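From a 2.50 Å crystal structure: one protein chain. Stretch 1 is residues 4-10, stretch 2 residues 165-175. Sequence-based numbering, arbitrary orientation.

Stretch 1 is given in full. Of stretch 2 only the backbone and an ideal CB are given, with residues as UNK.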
# COMPACT_ATOMS: atom_id res chain seq x y z
N SER A 4 -15.10 -9.32 -0.20
CA SER A 4 -15.67 -8.19 -0.90
C SER A 4 -14.66 -7.58 -1.87
O SER A 4 -13.51 -8.02 -1.96
CB SER A 4 -16.14 -7.15 0.12
OG SER A 4 -15.01 -6.58 0.74
N HIS A 5 -15.08 -6.55 -2.60
CA HIS A 5 -14.21 -5.78 -3.48
C HIS A 5 -14.37 -4.29 -3.22
O HIS A 5 -15.42 -3.83 -2.75
CB HIS A 5 -14.51 -6.05 -4.96
CG HIS A 5 -14.32 -7.48 -5.35
ND1 HIS A 5 -13.07 -8.03 -5.56
CD2 HIS A 5 -15.21 -8.48 -5.53
CE1 HIS A 5 -13.21 -9.30 -5.87
NE2 HIS A 5 -14.49 -9.61 -5.85
N SER A 6 -13.34 -3.54 -3.56
CA SER A 6 -13.32 -2.13 -3.24
C SER A 6 -12.63 -1.34 -4.34
O SER A 6 -11.75 -1.84 -5.04
CB SER A 6 -12.62 -1.90 -1.90
OG SER A 6 -11.27 -2.33 -2.02
N MET A 7 -13.05 -0.09 -4.47
CA MET A 7 -12.32 0.92 -5.23
C MET A 7 -11.89 2.02 -4.27
O MET A 7 -12.70 2.51 -3.48
CB MET A 7 -13.18 1.52 -6.34
CG MET A 7 -12.42 2.54 -7.16
SD MET A 7 -13.45 3.39 -8.34
CE MET A 7 -14.26 4.61 -7.32
N ARG A 8 -10.62 2.40 -4.33
CA ARG A 8 -10.00 3.20 -3.29
C ARG A 8 -9.09 4.24 -3.93
O ARG A 8 -8.22 3.87 -4.73
CB ARG A 8 -9.20 2.29 -2.34
CG ARG A 8 -10.03 1.54 -1.25
CD ARG A 8 -9.54 0.11 -0.88
NE ARG A 8 -8.09 0.01 -0.76
CZ ARG A 8 -7.32 -0.77 -1.53
NH1 ARG A 8 -7.88 -1.52 -2.48
NH2 ARG A 8 -6.00 -0.80 -1.37
N TYR A 9 -9.27 5.52 -3.57
CA TYR A 9 -8.36 6.60 -3.98
C TYR A 9 -7.56 7.14 -2.80
O TYR A 9 -8.08 7.29 -1.69
CB TYR A 9 -9.13 7.75 -4.64
CG TYR A 9 -9.60 7.40 -6.03
CD1 TYR A 9 -8.70 7.40 -7.09
CD2 TYR A 9 -10.91 7.03 -6.27
CE1 TYR A 9 -9.12 7.06 -8.38
CE2 TYR A 9 -11.34 6.68 -7.55
CZ TYR A 9 -10.43 6.70 -8.60
OH TYR A 9 -10.84 6.36 -9.87
N PHE A 10 -6.29 7.45 -3.05
CA PHE A 10 -5.39 7.93 -2.01
C PHE A 10 -4.66 9.16 -2.52
O PHE A 10 -3.87 9.07 -3.48
CB PHE A 10 -4.37 6.86 -1.60
CG PHE A 10 -4.98 5.59 -1.09
CD1 PHE A 10 -5.16 5.40 0.27
CD2 PHE A 10 -5.33 4.58 -1.98
CE1 PHE A 10 -5.70 4.19 0.76
CE2 PHE A 10 -5.87 3.38 -1.51
CZ PHE A 10 -6.05 3.18 -0.13
N UNK A 165 -22.30 6.05 -7.53
CA UNK A 165 -21.36 6.29 -8.61
C UNK A 165 -20.12 5.42 -8.46
O UNK A 165 -19.71 4.73 -9.41
CB UNK A 165 -20.97 7.77 -8.65
N UNK A 166 -19.53 5.43 -7.25
CA UNK A 166 -18.34 4.64 -6.94
C UNK A 166 -18.58 3.14 -7.15
O UNK A 166 -17.71 2.43 -7.67
CB UNK A 166 -17.90 4.90 -5.50
N UNK A 167 -19.74 2.64 -6.72
CA UNK A 167 -20.07 1.22 -6.86
C UNK A 167 -20.23 0.85 -8.33
O UNK A 167 -19.80 -0.22 -8.77
CB UNK A 167 -21.35 0.89 -6.09
N UNK A 168 -20.86 1.73 -9.11
CA UNK A 168 -21.05 1.47 -10.53
C UNK A 168 -19.73 1.41 -11.28
O UNK A 168 -19.53 0.53 -12.12
CB UNK A 168 -21.95 2.54 -11.15
N UNK A 169 -18.80 2.32 -10.97
CA UNK A 169 -17.48 2.21 -11.59
C UNK A 169 -16.75 0.96 -11.12
O UNK A 169 -16.16 0.24 -11.94
CB UNK A 169 -16.64 3.45 -11.28
N UNK A 170 -16.82 0.67 -9.82
CA UNK A 170 -16.20 -0.53 -9.29
C UNK A 170 -16.69 -1.76 -10.04
O UNK A 170 -15.90 -2.60 -10.47
CB UNK A 170 -16.49 -0.67 -7.79
N UNK A 171 -18.01 -1.85 -10.24
CA UNK A 171 -18.55 -3.00 -10.96
C UNK A 171 -18.11 -3.01 -12.41
O UNK A 171 -17.89 -4.09 -12.97
CB UNK A 171 -20.08 -3.01 -10.88
N UNK A 172 -17.97 -1.85 -13.04
CA UNK A 172 -17.41 -1.81 -14.39
C UNK A 172 -15.96 -2.27 -14.38
O UNK A 172 -15.55 -3.05 -15.24
CB UNK A 172 -17.51 -0.40 -14.98
N UNK A 173 -15.18 -1.78 -13.42
CA UNK A 173 -13.75 -2.10 -13.39
C UNK A 173 -13.54 -3.59 -13.19
O UNK A 173 -12.70 -4.20 -13.86
CB UNK A 173 -13.04 -1.32 -12.28
N UNK A 174 -14.32 -4.21 -12.30
CA UNK A 174 -14.14 -5.62 -12.01
C UNK A 174 -14.33 -6.47 -13.25
O UNK A 174 -13.59 -7.43 -13.47
CB UNK A 174 -15.11 -6.07 -10.91
N UNK A 175 -15.31 -6.13 -14.08
CA UNK A 175 -15.49 -6.85 -15.32
C UNK A 175 -14.35 -6.57 -16.29
O UNK A 175 -13.79 -7.50 -16.89
CB UNK A 175 -16.83 -6.48 -15.96

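The backbone from 165 to 175 is helical throughout, so glycine and proline are unlikely, and stretch 1 meets it as a strand whose His5 and Met7 CA-to-CB bonds point toward it. The two axes approach to 8.3 Å at 113°.

Position 165 has nothing of stretch 1 within 5.5 Å of its CB, and almost any helix-tolerant residue would serve; it is Thr165.

At 166 the CA-to-CB bond runs sideways, yet the ideal CB lies 4.1 Å from Met7 CE. A small or slender apolar side chain, such as alanine, cysteine or valine, would suit the methionine tip. The residue is Cys166, chi1 t, whose SG lies 3.3 Å from Met7 CE, a tight contact; it is also covalently bonded elsewhere in the structure.

Positions 167 and 168 find no partner here: at 167 CB points away, and 168 is out of reach. They hold Ile167 and Glu168.

At 169 CB points toward the strand, with the ideal CB 4.3 Å from Met7 SD. The CB alone can make this contact, so many residues fit, large ones if they turn aside. Trp169 does so: its CB is 4.4 Å from Met7 SD, while the end of its side chain leads away.

Position 170 is the closest backbone approach, its CA 5.8 Å from Met7 CA. CB points toward the strand, and the ideal CB lies 4.2 Å from Met7 CB; a medium aliphatic such as leucine, isoleucine or methionine could spread along the backbone. Leu170, chi1 t and chi2 p, brings CD2 to 3.6 Å from His5 O and CD1 to 3.7 Å from Ser6 O. These are packing contacts, since methyl groups offer no conventional donor.

Positions 171 and 172 are out of reach, leaving polar residues possible; they are Gln171 and Arg172.

At 173 CB points toward stretch 1 but has nothing within 5.5 Å, so leucine, methionine or an aromatic could reach Met7, where alanine or serine would fall short. Tyr173, chi1 m, places CE2 3.5 Å from Met7 SD, and the sulfur sits at the ring edge, 4.8 Å from the Tyr173 ring centroid.

At 174 CB again points toward the strand across a gap, with the His5 ring ahead. Leucine or methionine could cover it. Leu174, chi1 m and chi2 t, lays CD2 over one ring face, 4.0 Å from the His5 ring centroid, a CH-pi contact.

Position 175 is out of reach; it is Asn175.

Stretch 2 165-175: TCIEWLQRYLN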
# COMPACT_ATOMS: atom_id res chain seq x y z
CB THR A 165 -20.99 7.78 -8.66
OG1 THR A 165 -22.16 8.56 -8.85
CG2 THR A 165 -20.04 8.05 -9.81
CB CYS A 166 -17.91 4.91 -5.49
SG CYS A 166 -16.43 4.01 -4.90
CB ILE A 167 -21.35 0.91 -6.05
CG1 ILE A 167 -21.06 1.03 -4.54
CG2 ILE A 167 -21.90 -0.47 -6.39
CD1 ILE A 167 -20.27 -0.17 -3.97
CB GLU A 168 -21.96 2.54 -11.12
CG GLU A 168 -23.42 2.26 -10.85
CD GLU A 168 -24.30 3.49 -10.99
OE1 GLU A 168 -23.76 4.56 -11.35
OE2 GLU A 168 -25.52 3.38 -10.75
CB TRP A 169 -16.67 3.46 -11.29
CG TRP A 169 -17.12 4.61 -12.13
CD1 TRP A 169 -17.81 5.70 -11.71
CD2 TRP A 169 -16.93 4.77 -13.55
NE1 TRP A 169 -18.05 6.54 -12.76
CE2 TRP A 169 -17.52 6.00 -13.90
CE3 TRP A 169 -16.31 4.01 -14.54
CZ2 TRP A 169 -17.52 6.49 -15.22
CZ3 TRP A 169 -16.30 4.49 -15.85
CH2 TRP A 169 -16.91 5.72 -16.18
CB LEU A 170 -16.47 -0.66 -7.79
CG LEU A 170 -16.07 -2.02 -7.20
CD1 LEU A 170 -14.59 -2.30 -7.44
CD2 LEU A 170 -16.40 -2.12 -5.71
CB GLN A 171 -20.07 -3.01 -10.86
CG GLN A 171 -20.60 -3.37 -9.48
CD GLN A 171 -22.00 -2.83 -9.27
OE1 GLN A 171 -22.46 -1.95 -10.01
NE2 GLN A 171 -22.71 -3.38 -8.28
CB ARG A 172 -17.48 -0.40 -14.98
CG ARG A 172 -18.66 -0.13 -15.84
CD ARG A 172 -18.73 1.33 -16.25
NE ARG A 172 -20.12 1.77 -16.25
CZ ARG A 172 -20.63 2.75 -15.52
NH1 ARG A 172 -19.85 3.48 -14.71
NH2 ARG A 172 -21.92 3.02 -15.61
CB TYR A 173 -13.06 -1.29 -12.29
CG TYR A 173 -13.05 0.21 -12.54
CD1 TYR A 173 -13.16 0.73 -13.82
CD2 TYR A 173 -12.93 1.11 -11.48
CE1 TYR A 173 -13.15 2.12 -14.05
CE2 TYR A 173 -12.90 2.48 -11.70
CZ TYR A 173 -13.02 2.98 -12.99
OH TYR A 173 -13.00 4.33 -13.21
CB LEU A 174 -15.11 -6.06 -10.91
CG LEU A 174 -14.70 -5.71 -9.48
CD1 LEU A 174 -15.89 -5.89 -8.58
CD2 LEU A 174 -13.54 -6.60 -9.05
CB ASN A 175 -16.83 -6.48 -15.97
CG ASN A 175 -16.95 -7.06 -17.37
OD1 ASN A 175 -16.99 -8.27 -17.53
ND2 ASN A 175 -16.99 -6.20 -18.38
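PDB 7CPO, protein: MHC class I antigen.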